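Local coordinates for lipopolysaccharide heptosyltransferase 2 (Escherichia coli, PDB 1PSW), which transfers the second heptose from ADP-L-glycero-beta-D-manno-heptose onto heptosyl-Kdo2-lipid A while the lipopolysaccharide core is being built, at residues M1-M15 and A31-L45. Sequence-based numbering, arbitrary orientation.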
HETATM    1  N   MSE A   1      26.641  -3.310  -6.734  1.00 38.67           N
HETATM    2  CA  MSE A   1      25.745  -2.119  -6.716  1.00 38.09           C
HETATM    3  C   MSE A   1      24.939  -2.044  -5.417  1.00 36.12           C
HETATM    4  O   MSE A   1      23.776  -2.454  -5.380  1.00 34.47           O
HETATM    5  CB  MSE A   1      24.795  -2.179  -7.911  1.00 45.39           C
HETATM    6  CG  MSE A   1      23.855  -1.002  -8.005  1.00 52.73           C
HETATM    7 SE   MSE A   1      24.855   0.633  -8.062  1.00 70.14          SE
HETATM    8  CE  MSE A   1      24.865   0.879  -9.978  1.00 60.56           C
ATOM      9  N   LYS A   2      25.559  -1.513  -4.363  1.00 32.55           N
ATOM     10  CA  LYS A   2      24.910  -1.396  -3.054  1.00 31.35           C
ATOM     11  C   LYS A   2      24.071  -0.127  -2.978  1.00 29.18           C
ATOM     12  O   LYS A   2      24.589   0.989  -3.023  1.00 27.14           O
ATOM     13  CB  LYS A   2      25.952  -1.375  -1.933  1.00 33.80           C
ATOM     14  CG  LYS A   2      26.921  -2.549  -1.938  1.00 39.09           C
ATOM     15  CD  LYS A   2      26.247  -3.869  -1.597  1.00 43.61           C
ATOM     16  CE  LYS A   2      25.735  -3.897  -0.161  1.00 45.95           C
ATOM     17  NZ  LYS A   2      25.210  -5.242   0.226  1.00 46.99           N
ATOM     18  N   ILE A   3      22.767  -0.305  -2.839  1.00 26.62           N
ATOM     19  CA  ILE A   3      21.861   0.824  -2.791  1.00 25.40           C
ATOM     20  C   ILE A   3      21.106   0.923  -1.471  1.00 24.36           C
ATOM     21  O   ILE A   3      20.602  -0.071  -0.950  1.00 24.41           O
ATOM     22  CB  ILE A   3      20.844   0.727  -3.951  1.00 23.48           C
ATOM     23  CG1 ILE A   3      21.596   0.666  -5.285  1.00 24.29           C
ATOM     24  CG2 ILE A   3      19.904   1.908  -3.921  1.00 22.69           C
ATOM     25  CD1 ILE A   3      20.729   0.284  -6.477  1.00 21.54           C
ATOM     26  N   LEU A   4      21.044   2.137  -0.932  1.00 21.80           N
ATOM     27  CA  LEU A   4      20.320   2.392   0.303  1.00 21.97           C
ATOM     28  C   LEU A   4      19.098   3.229  -0.048  1.00 22.28           C
ATOM     29  O   LEU A   4      19.213   4.269  -0.697  1.00 23.97           O
ATOM     30  CB  LEU A   4      21.184   3.163   1.303  1.00 21.87           C
ATOM     31  CG  LEU A   4      20.424   3.691   2.530  1.00 23.34           C
ATOM     32  CD1 LEU A   4      19.891   2.529   3.346  1.00 22.61           C
ATOM     33  CD2 LEU A   4      21.339   4.566   3.390  1.00 25.70           C
ATOM     34  N   VAL A   5      17.929   2.773   0.380  1.00 20.70           N
ATOM     35  CA  VAL A   5      16.701   3.503   0.101  1.00 19.91           C
ATOM     36  C   VAL A   5      16.027   3.947   1.390  1.00 20.70           C
ATOM     37  O   VAL A   5      15.849   3.153   2.311  1.00 21.31           O
ATOM     38  CB  VAL A   5      15.695   2.635  -0.704  1.00 18.41           C
ATOM     39  CG1 VAL A   5      14.361   3.367  -0.847  1.00 19.30           C
ATOM     40  CG2 VAL A   5      16.260   2.316  -2.070  1.00 18.89           C
ATOM     41  N   ILE A   6      15.684   5.228   1.462  1.00 20.99           N
ATOM     42  CA  ILE A   6      14.988   5.751   2.623  1.00 21.00           C
ATOM     43  C   ILE A   6      13.531   5.628   2.205  1.00 21.26           C
ATOM     44  O   ILE A   6      13.048   6.409   1.386  1.00 20.29           O
ATOM     45  CB  ILE A   6      15.328   7.238   2.871  1.00 22.44           C
ATOM     46  CG1 ILE A   6      16.843   7.424   2.994  1.00 21.42           C
ATOM     47  CG2 ILE A   6      14.609   7.730   4.120  1.00 21.95           C
ATOM     48  CD1 ILE A   6      17.490   6.643   4.129  1.00 22.17           C
ATOM     49  N   GLY A   7      12.843   4.626   2.739  1.00 22.43           N
ATOM     50  CA  GLY A   7      11.459   4.407   2.359  1.00 22.41           C
ATOM     51  C   GLY A   7      10.447   5.280   3.066  1.00 23.94           C
ATOM     52  O   GLY A   7      10.738   5.839   4.132  1.00 22.15           O
ATOM     53  N   PRO A   8       9.240   5.416   2.491  1.00 23.53           N
ATOM     54  CA  PRO A   8       8.185   6.233   3.087  1.00 25.84           C
ATOM     55  C   PRO A   8       7.592   5.569   4.319  1.00 26.40           C
ATOM     56  O   PRO A   8       7.828   4.387   4.563  1.00 29.23           O
ATOM     57  CB  PRO A   8       7.185   6.381   1.947  1.00 25.53           C
ATOM     58  CG  PRO A   8       7.317   5.087   1.220  1.00 25.15           C
ATOM     59  CD  PRO A   8       8.817   4.884   1.181  1.00 24.78           C
ATOM     60  N   SER A   9       6.817   6.327   5.084  1.00 27.93           N
ATOM     61  CA  SER A   9       6.213   5.820   6.310  1.00 30.66           C
ATOM     62  C   SER A   9       4.726   5.538   6.186  1.00 30.09           C
ATOM     63  O   SER A   9       4.008   5.566   7.177  1.00 31.49           O
ATOM     64  CB  SER A   9       6.439   6.818   7.440  1.00 32.67           C
ATOM     65  OG  SER A   9       7.822   7.059   7.605  1.00 36.46           O
ATOM     66  N   TRP A  10       4.261   5.280   4.971  1.00 29.31           N
ATOM     67  CA  TRP A  10       2.857   4.979   4.751  1.00 28.83           C
ATOM     68  C   TRP A  10       2.753   3.712   3.934  1.00 25.92           C
ATOM     69  O   TRP A  10       3.523   3.516   2.999  1.00 22.97           O
ATOM     70  CB  TRP A  10       2.172   6.123   4.012  1.00 31.94           C
ATOM     71  CG  TRP A  10       2.164   7.384   4.787  1.00 38.05           C
ATOM     72  CD1 TRP A  10       3.021   8.439   4.650  1.00 39.22           C
ATOM     73  CD2 TRP A  10       1.264   7.731   5.842  1.00 40.88           C
ATOM     74  NE1 TRP A  10       2.707   9.425   5.554  1.00 42.88           N
ATOM     75  CE2 TRP A  10       1.632   9.016   6.299  1.00 43.46           C
ATOM     76  CE3 TRP A  10       0.183   7.080   6.447  1.00 43.75           C
ATOM     77  CZ2 TRP A  10       0.950   9.667   7.336  1.00 44.31           C
ATOM     78  CZ3 TRP A  10      -0.495   7.725   7.476  1.00 44.61           C
ATOM     79  CH2 TRP A  10      -0.107   9.006   7.910  1.00 46.06           C
ATOM     80  N   VAL A  11       1.803   2.855   4.290  1.00 24.11           N
ATOM     81  CA  VAL A  11       1.610   1.602   3.580  1.00 23.40           C
ATOM     82  C   VAL A  11       1.476   1.802   2.076  1.00 21.18           C
ATOM     83  O   VAL A  11       2.199   1.177   1.303  1.00 21.60           O
ATOM     84  CB  VAL A  11       0.363   0.853   4.101  1.00 24.61           C
ATOM     85  CG1 VAL A  11       0.100  -0.377   3.248  1.00 24.66           C
ATOM     86  CG2 VAL A  11       0.576   0.441   5.552  1.00 26.68           C
ATOM     87  N   GLY A  12       0.564   2.678   1.663  1.00 21.02           N
ATOM     88  CA  GLY A  12       0.367   2.916   0.244  1.00 19.97           C
ATOM     89  C   GLY A  12       1.649   3.283  -0.474  1.00 21.72           C
ATOM     90  O   GLY A  12       2.022   2.642  -1.455  1.00 21.15           O
ATOM     91  N   ASP A  13       2.318   4.321   0.022  1.00 19.31           N
ATOM     92  CA  ASP A  13       3.559   4.808  -0.553  1.00 18.54           C
ATOM     93  C   ASP A  13       4.633   3.723  -0.588  1.00 17.84           C
ATOM     94  O   ASP A  13       5.365   3.601  -1.566  1.00 16.53           O
ATOM     95  CB  ASP A  13       4.060   6.014   0.247  1.00 21.31           C
ATOM     96  CG  ASP A  13       3.150   7.222   0.120  1.00 25.41           C
ATOM     97  OD1 ASP A  13       2.032   7.081  -0.420  1.00 27.99           O
ATOM     98  OD2 ASP A  13       3.551   8.317   0.566  1.00 26.86           O
HETATM   99  N   MSE A  14       4.726   2.934   0.477  1.00 17.66           N
HETATM  100  CA  MSE A  14       5.718   1.865   0.528  1.00 21.00           C
HETATM  101  C   MSE A  14       5.432   0.840  -0.567  1.00 19.51           C
HETATM  102  O   MSE A  14       6.345   0.333  -1.216  1.00 17.09           O
HETATM  103  CB  MSE A  14       5.695   1.172   1.895  1.00 25.46           C
HETATM  104  CG  MSE A  14       6.715   0.037   2.038  1.00 36.81           C
HETATM  105 SE   MSE A  14       8.566   0.609   1.744  1.00 55.91          SE
HETATM  106  CE  MSE A  14       8.811   1.659   3.342  1.00 40.42           C
HETATM  107  N   MSE A  15       4.161   0.531  -0.771  1.00 18.01           N
HETATM  108  CA  MSE A  15       3.799  -0.428  -1.794  1.00 21.52           C
HETATM  109  C   MSE A  15       4.243   0.143  -3.150  1.00 21.21           C
HETATM  110  O   MSE A  15       4.832  -0.564  -3.967  1.00 19.07           O
HETATM  111  CB  MSE A  15       2.282  -0.670  -1.753  1.00 23.16           C
HETATM  112  CG  MSE A  15       1.821  -2.000  -2.396  1.00 31.06           C
HETATM  113 SE   MSE A  15       2.565  -3.574  -1.532  1.00 39.61          SE
HETATM  114  CE  MSE A  15       3.764  -4.184  -2.947  1.00 27.93           C
ATOM    115  N   ALA A  31      21.909  -5.369  -8.455  1.00 25.92           N
ATOM    116  CA  ALA A  31      21.501  -4.289  -7.568  1.00 27.00           C
ATOM    117  C   ALA A  31      21.045  -4.865  -6.228  1.00 26.55           C
ATOM    118  O   ALA A  31      20.069  -5.610  -6.160  1.00 28.28           O
ATOM    119  CB  ALA A  31      20.374  -3.483  -8.211  1.00 27.25           C
ATOM    120  N   ILE A  32      21.778  -4.528  -5.172  1.00 25.88           N
ATOM    121  CA  ILE A  32      21.469  -4.980  -3.817  1.00 25.41           C
ATOM    122  C   ILE A  32      20.801  -3.790  -3.134  1.00 24.80           C
ATOM    123  O   ILE A  32      21.431  -2.747  -2.924  1.00 24.30           O
ATOM    124  CB  ILE A  32      22.760  -5.365  -3.046  1.00 27.69           C
ATOM    125  CG1 ILE A  32      23.530  -6.442  -3.817  1.00 28.43           C
ATOM    126  CG2 ILE A  32      22.410  -5.871  -1.651  1.00 26.92           C
ATOM    127  CD1 ILE A  32      22.764  -7.733  -4.000  1.00 31.96           C
ATOM    128  N   ILE A  33      19.528  -3.950  -2.789  1.00 22.75           N
ATOM    129  CA  ILE A  33      18.756  -2.863  -2.198  1.00 21.54           C
ATOM    130  C   ILE A  33      18.364  -3.020  -0.733  1.00 20.47           C
ATOM    131  O   ILE A  33      17.664  -3.961  -0.365  1.00 19.19           O
ATOM    132  CB  ILE A  33      17.463  -2.633  -3.015  1.00 20.98           C
ATOM    133  CG1 ILE A  33      17.814  -2.394  -4.485  1.00 21.68           C
ATOM    134  CG2 ILE A  33      16.704  -1.436  -2.461  1.00 22.60           C
ATOM    135  CD1 ILE A  33      16.640  -2.605  -5.440  1.00 20.59           C
ATOM    136  N   ASP A  34      18.827  -2.088   0.097  1.00 19.63           N
ATOM    137  CA  ASP A  34      18.489  -2.085   1.513  1.00 19.83           C
ATOM    138  C   ASP A  34      17.506  -0.935   1.700  1.00 20.80           C
ATOM    139  O   ASP A  34      17.666   0.130   1.098  1.00 21.02           O
ATOM    140  CB  ASP A  34      19.731  -1.859   2.384  1.00 21.77           C
ATOM    141  CG  ASP A  34      20.703  -3.026   2.334  1.00 26.67           C
ATOM    142  OD1 ASP A  34      20.257  -4.167   2.071  1.00 26.44           O
ATOM    143  OD2 ASP A  34      21.910  -2.810   2.576  1.00 28.57           O
ATOM    144  N   VAL A  35      16.486  -1.149   2.523  1.00 19.34           N
ATOM    145  CA  VAL A  35      15.482  -0.123   2.752  1.00 19.76           C
ATOM    146  C   VAL A  35      15.345   0.196   4.225  1.00 21.72           C
ATOM    147  O   VAL A  35      15.154  -0.698   5.051  1.00 20.07           O
ATOM    148  CB  VAL A  35      14.100  -0.562   2.219  1.00 17.90           C
ATOM    149  CG1 VAL A  35      13.077   0.546   2.453  1.00 19.31           C
ATOM    150  CG2 VAL A  35      14.200  -0.886   0.740  1.00 16.71           C
HETATM  151  N   MSE A  36      15.456   1.481   4.546  1.00 21.60           N
HETATM  152  CA  MSE A  36      15.322   1.947   5.916  1.00 26.03           C
HETATM  153  C   MSE A  36      13.927   2.527   6.080  1.00 25.13           C
HETATM  154  O   MSE A  36      13.535   3.441   5.352  1.00 25.92           O
HETATM  155  CB  MSE A  36      16.361   3.019   6.232  1.00 29.42           C
HETATM  156  CG  MSE A  36      16.326   3.461   7.684  1.00 36.90           C
HETATM  157 SE   MSE A  36      17.527   4.941   8.054  1.00 52.80          SE
HETATM  158  CE  MSE A  36      19.170   3.967   8.088  1.00 40.70           C
ATOM    159  N   ALA A  37      13.177   1.979   7.030  1.00 24.99           N
ATOM    160  CA  ALA A  37      11.813   2.423   7.298  1.00 27.28           C
ATOM    161  C   ALA A  37      11.453   2.078   8.740  1.00 28.17           C
ATOM    162  O   ALA A  37      12.185   1.352   9.408  1.00 30.19           O
ATOM    163  CB  ALA A  37      10.841   1.731   6.336  1.00 26.75           C
ATOM    164  N   PRO A  38      10.328   2.612   9.244  1.00 29.30           N
ATOM    165  CA  PRO A  38       9.921   2.319  10.620  1.00 30.54           C
ATOM    166  C   PRO A  38       9.845   0.814  10.852  1.00 33.06           C
ATOM    167  O   PRO A  38       9.766   0.034   9.900  1.00 32.48           O
ATOM    168  CB  PRO A  38       8.557   2.988  10.721  1.00 30.16           C
ATOM    169  CG  PRO A  38       8.703   4.168   9.827  1.00 29.74           C
ATOM    170  CD  PRO A  38       9.417   3.588   8.624  1.00 28.13           C
ATOM    171  N   ALA A  39       9.864   0.411  12.119  1.00 34.39           N
ATOM    172  CA  ALA A  39       9.801  -1.000  12.487  1.00 35.26           C
ATOM    173  C   ALA A  39       8.584  -1.708  11.888  1.00 35.75           C
ATOM    174  O   ALA A  39       8.710  -2.795  11.336  1.00 34.94           O
ATOM    175  CB  ALA A  39       9.784  -1.138  14.009  1.00 37.35           C
ATOM    176  N   TRP A  40       7.414  -1.084  11.986  1.00 36.49           N
ATOM    177  CA  TRP A  40       6.196  -1.693  11.469  1.00 37.67           C
ATOM    178  C   TRP A  40       6.206  -1.918   9.954  1.00 38.38           C
ATOM    179  O   TRP A  40       5.344  -2.620   9.418  1.00 37.33           O
ATOM    180  CB  TRP A  40       4.976  -0.855  11.846  1.00 39.37           C
ATOM    181  CG  TRP A  40       5.016   0.538  11.327  1.00 42.28           C
ATOM    182  CD1 TRP A  40       5.521   1.638  11.960  1.00 43.68           C
ATOM    183  CD2 TRP A  40       4.547   0.987  10.052  1.00 43.45           C
ATOM    184  NE1 TRP A  40       5.393   2.747  11.154  1.00 44.35           N
ATOM    185  CE2 TRP A  40       4.799   2.375   9.980  1.00 43.81           C
ATOM    186  CE3 TRP A  40       3.938   0.349   8.963  1.00 44.51           C
ATOM    187  CZ2 TRP A  40       4.463   3.137   8.860  1.00 45.24           C
ATOM    188  CZ3 TRP A  40       3.604   1.112   7.844  1.00 45.78           C
ATOM    189  CH2 TRP A  40       3.869   2.493   7.805  1.00 46.71           C
ATOM    190  N   CYS A  41       7.179  -1.326   9.266  1.00 37.84           N
ATOM    191  CA  CYS A  41       7.288  -1.488   7.821  1.00 37.17           C
ATOM    192  C   CYS A  41       8.034  -2.760   7.442  1.00 35.95           C
ATOM    193  O   CYS A  41       7.834  -3.307   6.354  1.00 37.61           O
ATOM    194  CB  CYS A  41       8.008  -0.291   7.192  1.00 39.60           C
ATOM    195  SG  CYS A  41       7.046   1.236   7.128  1.00 45.03           S
ATOM    196  N   ARG A  42       8.893  -3.236   8.335  1.00 33.89           N
ATOM    197  CA  ARG A  42       9.668  -4.432   8.048  1.00 32.74           C
ATOM    198  C   ARG A  42       8.846  -5.601   7.505  1.00 29.95           C
ATOM    199  O   ARG A  42       9.271  -6.262   6.564  1.00 26.55           O
ATOM    200  CB  ARG A  42      10.441  -4.898   9.290  1.00 35.42           C
ATOM    201  CG  ARG A  42      11.199  -6.204   9.052  1.00 39.05           C
ATOM    202  CD  ARG A  42      12.685  -6.090   9.363  1.00 41.27           C
ATOM    203  NE  ARG A  42      13.397  -7.318   9.013  1.00 44.20           N
ATOM    204  CZ  ARG A  42      14.672  -7.555   9.308  1.00 46.09           C
ATOM    205  NH1 ARG A  42      15.381  -6.646   9.963  1.00 46.37           N
ATOM    206  NH2 ARG A  42      15.235  -8.701   8.947  1.00 47.02           N
ATOM    207  N   PRO A  43       7.666  -5.870   8.093  1.00 27.93           N
ATOM    208  CA  PRO A  43       6.840  -6.987   7.614  1.00 27.41           C
ATOM    209  C   PRO A  43       6.497  -6.921   6.126  1.00 25.08           C
ATOM    210  O   PRO A  43       6.571  -7.928   5.421  1.00 25.00           O
ATOM    211  CB  PRO A  43       5.601  -6.902   8.500  1.00 29.28           C
ATOM    212  CG  PRO A  43       6.160  -6.366   9.783  1.00 28.76           C
ATOM    213  CD  PRO A  43       7.069  -5.267   9.298  1.00 27.86           C
ATOM    214  N   LEU A  44       6.129  -5.737   5.646  1.00 23.14           N
ATOM    215  CA  LEU A  44       5.770  -5.569   4.240  1.00 21.83           C
ATOM    216  C   LEU A  44       6.983  -5.764   3.341  1.00 22.55           C
ATOM    217  O   LEU A  44       6.907  -6.427   2.299  1.00 22.59           O
ATOM    218  CB  LEU A  44       5.174  -4.181   4.015  1.00 22.14           C
ATOM    219  CG  LEU A  44       4.533  -3.918   2.655  1.00 24.14           C
ATOM    220  CD1 LEU A  44       3.515  -5.002   2.347  1.00 25.43           C
ATOM    221  CD2 LEU A  44       3.872  -2.550   2.660  1.00 24.60           C
ATOM    222  N   LEU A  45       8.102  -5.179   3.749  1.00 20.23           N
ATOM    223  CA  LEU A  45       9.341  -5.293   2.993  1.00 22.77           C
ATOM    224  C   LEU A  45       9.776  -6.746   2.865  1.00 22.69           C
ATOM    225  O   LEU A  45      10.380  -7.136   1.864  1.00 23.63           O
ATOM    226  CB  LEU A  45      10.449  -4.493   3.680  1.00 21.14           C
ATOM    227  CG  LEU A  45      10.274  -2.972   3.663  1.00 22.49           C
ATOM    228  CD1 LEU A  45      11.240  -2.333   4.645  1.00 20.08           C
ATOM    229  CD2 LEU A  45      10.499  -2.447   2.251  1.00 20.90           C
TER
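Ile3 and Val5 bind the neighbouring strand through both their N-H and C=O groups, part of a six-bond parallel ladder that runs from Ile32 N on Met1 O to Gly7 N on Met36 O. The bond from Asp34 N to Ile3 O is almost straight (2.9 Å, 178°); Gly7 N reaches Met36 O at 3.0 Å, just past the last residue of strand 2-6.

On one face, Val5 CG2 packs on Ile33 CG2 at 3.8 Å. On the other, the Lys2 chain, bent at both middle torsions (chi2 -68°, chi3 -66°), lies alongside Ile32, NZ 3.4 Å from its CG2. That bend leaves NZ 4.7 Å from Asp34 OD2, too far for a salt bridge; Tyr81 and Asn52 hold the carboxylate. A serine at Lys2 would probably uncover the flank of Ile32 and leave the Asp34 carboxylate without the positive charge now near it.

Beyond the strands, selenomethionine Met14 reaches from helix 11-27 to Ala37 and helix 42-45: CE sits 3.6 Å from Ala37 CB, SE 3.7 Å from Leu45 CD2, and CG lies against Leu44 CD2, the two side chains running in opposite directions. Trp40 turns its ring edge to Ser9 O, 3.0 Å from CZ2, with Cys41 SG above one face, toward the rim.

This is the first beta-alpha-beta unit of the N-terminal Rossmann-like domain of a GT-B fold, helix 11-27 connecting its strands: strand 83-86 flanks 2-6, strand 51-56 flanks 32-37, and Trp40 and Leu44 touch helix 252-260.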